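Local coordinates for protein putative aminotransferase (Actinomadura melliaura, PDB 4ZWV) that probably transfers an amino group to a sugar, using pyridoxal 5'-phosphate, in the biosynthesis of the aminopentose of the indolocarbazole AT2433, at residues D104-L108 with L282-S286; S292-Y296 with V348-V352. All blocks are in the same frame, centred on the assembly; numbering follows the deposited sequence. Where two conformers were deposited one is given.

Interaction 1 (D104-L108 with L282-S286); sequences DPATL and LLQRS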
ATOM      1  N   ASP A 104      17.219 -25.703  -0.107  1.00 12.91           N
ATOM      2  CA  ASP A 104      18.491 -26.372   0.140  1.00 14.36           C
ATOM      3  C   ASP A 104      18.722 -26.445   1.652  1.00 14.46           C
ATOM      4  O   ASP A 104      18.855 -25.411   2.299  1.00 14.16           O
ATOM      5  CB  ASP A 104      19.630 -25.608  -0.550  1.00 16.23           C
ATOM      6  CG  ASP A 104      20.994 -26.261  -0.352  1.00 24.17           C
ATOM      7  OD1 ASP A 104      21.084 -27.298   0.333  1.00 22.59           O
ATOM      8  OD2 ASP A 104      21.986 -25.721  -0.882  1.00 31.54           O
ATOM      9  N   PRO A 105      18.765 -27.664   2.219  1.00 15.67           N
ATOM     10  CA  PRO A 105      18.945 -27.793   3.671  1.00 17.73           C
ATOM     11  C   PRO A 105      20.234 -27.157   4.184  1.00 17.29           C
ATOM     12  O   PRO A 105      20.296 -26.778   5.356  1.00 20.86           O
ATOM     13  CB  PRO A 105      18.985 -29.311   3.891  1.00 19.06           C
ATOM     14  CG  PRO A 105      18.285 -29.889   2.713  1.00 24.45           C
ATOM     15  CD  PRO A 105      18.585 -28.970   1.564  1.00 15.54           C
ATOM     16  N   ALA A 106      21.241 -27.042   3.323  1.00 17.59           N
ATOM     17  CA  ALA A 106      22.536 -26.506   3.741  1.00 19.91           C
ATOM     18  C   ALA A 106      22.568 -24.983   3.849  1.00 21.41           C
ATOM     19  O   ALA A 106      23.446 -24.428   4.511  1.00 23.41           O
ATOM     20  CB  ALA A 106      23.629 -26.978   2.782  1.00 20.52           C
ATOM     21  N   THR A 107      21.616 -24.308   3.208  1.00 19.57           N
ATOM     22  CA  THR A 107      21.608 -22.844   3.174  1.00 19.22           C
ATOM     23  C   THR A 107      20.304 -22.203   3.644  1.00 16.75           C
ATOM     24  O   THR A 107      20.280 -21.019   3.971  1.00 18.26           O
ATOM     25  CB  THR A 107      21.868 -22.317   1.746  1.00 21.12           C
ATOM     26  OG1 THR A 107      20.815 -22.749   0.877  1.00 21.09           O
ATOM     27  CG2 THR A 107      23.205 -22.818   1.213  1.00 27.40           C
ATOM     28  N   LEU A 108      19.229 -22.993   3.647  1.00 15.17           N
ATOM     29  CA  LEU A 108      17.861 -22.518   3.866  1.00 13.18           C
ATOM     30  C   LEU A 108      17.433 -21.476   2.830  1.00 14.51           C
ATOM     31  O   LEU A 108      16.562 -20.648   3.097  1.00 16.58           O
ATOM     32  CB  LEU A 108      17.679 -21.962   5.284  1.00 16.27           C
ATOM     33  CG  LEU A 108      18.017 -22.958   6.404  1.00 17.30           C
ATOM     34  CD1 LEU A 108      17.601 -22.395   7.777  1.00 16.67           C
ATOM     35  CD2 LEU A 108      17.397 -24.335   6.171  1.00 19.76           C
ATOM     36  N   LEU A 282      25.285 -25.936  12.546  1.00 20.41           N
ATOM     37  CA  LEU A 282      25.409 -24.608  11.962  1.00 18.82           C
ATOM     38  C   LEU A 282      25.193 -24.644  10.452  1.00 18.17           C
ATOM     39  O   LEU A 282      25.337 -25.693   9.820  1.00 21.61           O
ATOM     40  CB  LEU A 282      26.793 -24.028  12.265  1.00 20.20           C
ATOM     41  CG  LEU A 282      27.194 -23.877  13.735  1.00 22.00           C
ATOM     42  CD1 LEU A 282      28.620 -23.371  13.835  1.00 28.57           C
ATOM     43  CD2 LEU A 282      26.248 -22.934  14.459  1.00 23.89           C
ATOM     44  N   LEU A 283      24.817 -23.503   9.882  0.62 16.73           N
ATOM     45  CA  LEU A 283      24.749 -23.374   8.432  0.62 17.83           C
ATOM     46  C   LEU A 283      26.117 -22.930   7.907  0.62 21.58           C
ATOM     47  O   LEU A 283      26.705 -21.980   8.420  0.62 26.69           O
ATOM     48  CB  LEU A 283      23.658 -22.382   8.030  0.62 16.94           C
ATOM     49  CG  LEU A 283      22.239 -22.901   8.272  0.62 20.19           C
ATOM     50  CD1 LEU A 283      21.226 -21.794   8.120  0.62 25.28           C
ATOM     51  CD2 LEU A 283      21.924 -24.052   7.324  0.62 20.87           C
ATOM     52  N   GLN A 284      26.622 -23.616   6.890  1.00 27.63           N
ATOM     53  CA  GLN A 284      27.910 -23.261   6.296  1.00 30.35           C
ATOM     54  C   GLN A 284      27.718 -22.227   5.185  1.00 25.24           C
ATOM     55  O   GLN A 284      27.061 -22.505   4.189  1.00 33.13           O
ATOM     56  CB  GLN A 284      28.617 -24.507   5.750  1.00 36.87           C
ATOM     57  CG  GLN A 284      28.936 -25.565   6.801  1.00 44.34           C
ATOM     58  CD  GLN A 284      29.933 -25.082   7.836  1.00 53.21           C
ATOM     59  OE1 GLN A 284      29.659 -25.101   9.038  1.00 57.08           O
ATOM     60  NE2 GLN A 284      31.099 -24.644   7.373  1.00 54.14           N
ATOM     61  N   ARG A 285      28.286 -21.039   5.367  1.00 22.73           N
ATOM     62  CA  ARG A 285      28.110 -19.944   4.410  1.00 20.48           C
ATOM     63  C   ARG A 285      29.337 -19.800   3.514  1.00 20.39           C
ATOM     64  O   ARG A 285      30.459 -20.000   3.954  1.00 24.70           O
ATOM     65  CB  ARG A 285      27.833 -18.627   5.130  1.00 21.94           C
ATOM     66  CG  ARG A 285      26.701 -18.688   6.148  1.00 20.09           C
ATOM     67  CD  ARG A 285      25.421 -19.199   5.531  1.00 19.74           C
ATOM     68  NE  ARG A 285      24.281 -18.929   6.402  1.00 18.57           N
ATOM     69  CZ  ARG A 285      23.025 -19.221   6.093  1.00 23.95           C
ATOM     70  NH1 ARG A 285      22.749 -19.794   4.931  1.00 20.41           N
ATOM     71  NH2 ARG A 285      22.052 -18.928   6.943  1.00 24.78           N
ATOM     72  N   SER A 286      29.110 -19.445   2.256  1.00 17.22           N
ATOM     73  CA  SER A 286      30.193 -19.351   1.280  1.00 18.37           C
ATOM     74  C   SER A 286      30.968 -18.046   1.413  1.00 18.35           C
ATOM     75  O   SER A 286      30.372 -16.997   1.655  1.00 18.34           O
ATOM     76  CB  SER A 286      29.625 -19.478  -0.130  1.00 21.75           C
ATOM     77  OG  SER A 286      30.642 -19.292  -1.097  1.00 28.12           O
TER
HETATM   78  O   HOH W   1      25.336 -25.674   5.778  1.00 26.28           O
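Arg285 NH1 donates to Thr107 O at 2.9 Å, the one direct hydrogen bond between 104-108 and 282-286. The N-H points nearly straight at the oxygen, at 159°. Thr107 O lies at the edge of the guanidinium, close to its plane. The donor is tilted from the carbonyl plane. A bend at chi2 (-55°) folds the arginine chain back, and one guanidinium face comes to rest over Leu283 CB, 3.7 Å from the plane. Tyr134 adds a cation-pi contact. Without the guanidinium, as with an alanine here, Thr107 O would probably lose its charged donor, and Leu283 CB and the Tyr134 ring would lose the flat group packed on them.

Leu283 was modelled in two conformers. In the one given, CD1 packs on Leu108 CD1 at 3.7 Å, and the two leucine side chains cross at about a right angle. CD2 of this conformer turns to Ala106 O. Nearer the surface, water 1 donates to Ala106 O at 2.6 Å and accepts from Gln284 N at 2.7 Å.

The 104-108 turn is shaped from within. Asp104 OD1 accepts from Ala106 N at 3.0 Å, an Asx turn, and Asp104 O takes both Thr107 N and Leu108 N. This turn follows strand 97-100 of the seven-stranded sheet, while 282-286 follows strand 280-282 of the small antiparallel sheet. The contact therefore joins the large and small domains of a fold type I aminotransferase.

Interaction 2 (S292-Y296 with V348-V352); sequences SFYVY and VSLPV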
ATOM      1  N   SER A 292      23.715 -10.298   5.473  1.00 10.69           N
ATOM      2  CA  SER A 292      23.381  -9.225   6.398  1.00 11.13           C
ATOM      3  C   SER A 292      22.820  -9.708   7.727  1.00 10.68           C
ATOM      4  O   SER A 292      22.574  -8.896   8.616  1.00 12.22           O
ATOM      5  CB  SER A 292      22.396  -8.265   5.725  1.00 14.57           C
ATOM      6  OG  SER A 292      23.034  -7.636   4.620  1.00 16.03           O
ATOM      7  N   PHE A 293      22.612 -11.020   7.858  1.00 12.86           N
ATOM      8  CA  PHE A 293      22.233 -11.620   9.150  1.00 11.22           C
ATOM      9  C   PHE A 293      21.091 -10.905   9.871  1.00 13.83           C
ATOM     10  O   PHE A 293      21.224 -10.435  10.998  1.00 14.09           O
ATOM     11  CB  PHE A 293      23.458 -11.705  10.057  1.00 14.48           C
ATOM     12  CG  PHE A 293      24.489 -12.654   9.543  1.00 15.51           C
ATOM     13  CD1 PHE A 293      24.328 -14.017   9.718  1.00 17.65           C
ATOM     14  CD2 PHE A 293      25.589 -12.195   8.846  1.00 17.77           C
ATOM     15  CE1 PHE A 293      25.272 -14.914   9.234  1.00 19.31           C
ATOM     16  CE2 PHE A 293      26.534 -13.084   8.358  1.00 25.47           C
ATOM     17  CZ  PHE A 293      26.373 -14.445   8.555  1.00 21.83           C
ATOM     18  N   TYR A 294      19.957 -10.827   9.192  1.00 11.57           N
ATOM     19  CA  TYR A 294      18.734 -10.334   9.800  1.00 11.63           C
ATOM     20  C   TYR A 294      18.471 -11.104  11.097  1.00 13.08           C
ATOM     21  O   TYR A 294      18.124 -10.513  12.126  1.00 12.98           O
ATOM     22  CB  TYR A 294      17.590 -10.498   8.801  1.00 11.82           C
ATOM     23  CG  TYR A 294      16.236 -10.031   9.248  1.00 11.31           C
ATOM     24  CD1 TYR A 294      16.022  -8.713   9.632  1.00 16.30           C
ATOM     25  CD2 TYR A 294      15.154 -10.901   9.230  1.00 14.89           C
ATOM     26  CE1 TYR A 294      14.756  -8.283  10.013  1.00 15.64           C
ATOM     27  CE2 TYR A 294      13.892 -10.481   9.604  1.00 21.94           C
ATOM     28  CZ  TYR A 294      13.706  -9.175   9.997  1.00 19.79           C
ATOM     29  OH  TYR A 294      12.450  -8.758  10.365  1.00 22.51           O
ATOM     30  N   VAL A 295      18.641 -12.426  11.024  1.00 11.58           N
ATOM     31  CA  VAL A 295      18.641 -13.308  12.194  1.00 11.05           C
ATOM     32  C   VAL A 295      19.760 -14.326  11.968  1.00 13.58           C
ATOM     33  O   VAL A 295      20.326 -14.375  10.876  1.00 14.20           O
ATOM     34  CB  VAL A 295      17.285 -14.040  12.401  1.00 13.52           C
ATOM     35  CG1 VAL A 295      16.170 -13.046  12.722  1.00 13.82           C
ATOM     36  CG2 VAL A 295      16.934 -14.876  11.178  1.00 11.65           C
ATOM     37  N   TYR A 296      20.055 -15.139  12.975  1.00 12.97           N
ATOM     38  CA  TYR A 296      21.093 -16.165  12.861  1.00 13.57           C
ATOM     39  C   TYR A 296      20.450 -17.543  12.986  1.00 14.15           C
ATOM     40  O   TYR A 296      19.934 -17.901  14.042  1.00 14.62           O
ATOM     41  CB  TYR A 296      22.170 -15.953  13.934  1.00 16.65           C
ATOM     42  CG  TYR A 296      23.350 -16.889  13.804  1.00 15.58           C
ATOM     43  CD1 TYR A 296      24.461 -16.534  13.050  1.00 17.26           C
ATOM     44  CD2 TYR A 296      23.351 -18.133  14.431  1.00 15.00           C
ATOM     45  CE1 TYR A 296      25.550 -17.401  12.916  1.00 16.68           C
ATOM     46  CE2 TYR A 296      24.430 -19.001  14.305  1.00 17.97           C
ATOM     47  CZ  TYR A 296      25.524 -18.623  13.548  1.00 16.75           C
ATOM     48  OH  TYR A 296      26.596 -19.486  13.417  1.00 20.35           O
ATOM     49  N   VAL A 348      15.793 -23.023  13.790  0.74 13.33           N
ATOM     50  CA  VAL A 348      15.459 -21.989  14.772  0.74 15.25           C
ATOM     51  C   VAL A 348      16.340 -20.754  14.547  0.74 14.07           C
ATOM     52  O   VAL A 348      17.543 -20.874  14.306  0.74 14.60           O
ATOM     53  CB  VAL A 348      15.601 -22.509  16.222  0.74 18.35           C
ATOM     54  CG1 VAL A 348      16.930 -23.198  16.429  0.74 19.47           C
ATOM     55  CG2 VAL A 348      15.386 -21.375  17.236  0.74 14.28           C
ATOM     56  N   SER A 349      15.717 -19.576  14.580  1.00 14.80           N
ATOM     57  CA  SER A 349      16.406 -18.303  14.368  1.00 13.06           C
ATOM     58  C   SER A 349      16.784 -17.701  15.717  1.00 14.87           C
ATOM     59  O   SER A 349      15.958 -17.649  16.637  1.00 16.17           O
ATOM     60  CB  SER A 349      15.522 -17.316  13.593  1.00 14.56           C
ATOM     61  OG  SER A 349      15.160 -17.815  12.308  1.00 16.84           O
ATOM     62  N   LEU A 350      18.025 -17.236  15.826  1.00 13.40           N
ATOM     63  CA  LEU A 350      18.540 -16.647  17.061  1.00 14.58           C
ATOM     64  C   LEU A 350      18.788 -15.148  16.912  1.00 14.57           C
ATOM     65  O   LEU A 350      19.103 -14.670  15.824  1.00 13.58           O
ATOM     66  CB  LEU A 350      19.840 -17.340  17.475  1.00 16.13           C
ATOM     67  CG  LEU A 350      19.756 -18.847  17.707  1.00 17.73           C
ATOM     68  CD1 LEU A 350      21.134 -19.421  17.984  1.00 21.00           C
ATOM     69  CD2 LEU A 350      18.821 -19.129  18.863  1.00 23.33           C
ATOM     70  N   PRO A 351      18.639 -14.394  18.009  1.00 15.22           N
ATOM     71  CA  PRO A 351      18.942 -12.958  17.946  1.00 14.87           C
ATOM     72  C   PRO A 351      20.400 -12.713  17.595  1.00 13.79           C
ATOM     73  O   PRO A 351      21.277 -13.349  18.180  1.00 15.17           O
ATOM     74  CB  PRO A 351      18.646 -12.469  19.371  1.00 15.24           C
ATOM     75  CG  PRO A 351      17.728 -13.496  19.955  1.00 19.00           C
ATOM     76  CD  PRO A 351      18.166 -14.802  19.344  1.00 14.74           C
ATOM     77  N   VAL A 352      20.659 -11.791  16.677  1.00 14.65           N
ATOM     78  CA  VAL A 352      22.035 -11.550  16.261  1.00 15.14           C
ATOM     79  C   VAL A 352      22.292 -10.059  15.995  1.00 15.28           C
ATOM     80  O   VAL A 352      23.396  -9.654  15.657  1.00 13.58           O
ATOM     81  CB  VAL A 352      22.366 -12.401  15.004  1.00 13.32           C
ATOM     82  CG1 VAL A 352      21.738 -11.792  13.760  1.00 12.87           C
ATOM     83  CG2 VAL A 352      23.875 -12.570  14.826  1.00 14.52           C
TER
HETATM   84  O   HOH W   2      18.402 -10.873  15.031  1.00 12.76           O
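Val352 CG2 and Leu350 CD1 lie obliquely beside the Tyr296 ring, while Tyr270 of helix 243-273 meets it edge-to-face and Asp271 of the same helix bonds Tyr296 OH. Tyr296, at the start of strand 296-300, pairs antiparallel with Leu350 of strand 347-350 in a three-stranded sheet, with 296-300 in the middle. The two are a hydrogen-bonded pair. Tyr296 N donates to Leu350 O at 3.0 Å, in the carbonyl plane. Leu350 N returns a bond to Tyr296 O at 2.7 Å, tilted from the Tyr296 carbonyl plane. The two side chains share one face of the sheet.

Beyond the pair, Val352 packs against the start of the strand. Its CB lies 3.7 Å from Tyr296 CB. A chi1 of 76° sets CG1 between its own backbone N and carbonyl carbon, from where it reaches Phe293 O at 3.1 Å, a tight fit. Phe293 O accepts a hydrogen bond from His263 ND1; the Val352 methyl only packs beside it. Water 2 accepts from Val352 N at 2.9 Å and sits beside Tyr294 O. On the flank of the pair, Ser349 OG bonds to Asp297 OD1, and the methyl Val295 CG2 lies 3.6 Å from Ser349 OG.

How the interactions relate
Both interactions involve the small antiparallel sheet: 282-286 runs on from strand 280-282, and interaction 2 pairs its other two strands. Their centres lie about 13 Å apart. They touch where Leu282 CD2 packs 3.6 Å from Tyr296 OH. Asp297 is a second tie: Leu108 and Leu283 of interaction 1 touch it, and it bonds Ser349 of interaction 2. Thr132 is a third, touched by Arg285 and Val295. Interaction 2 is the closer to the cofactor site. Side chain to side chain, Tyr294 stacks about 3 Å from His164 and lies about 8 Å from Ser185, both pyridoxal 5'-phosphate-binding residues; Arg285 is about 10 Å from His164. No cofactor is bound to this chain.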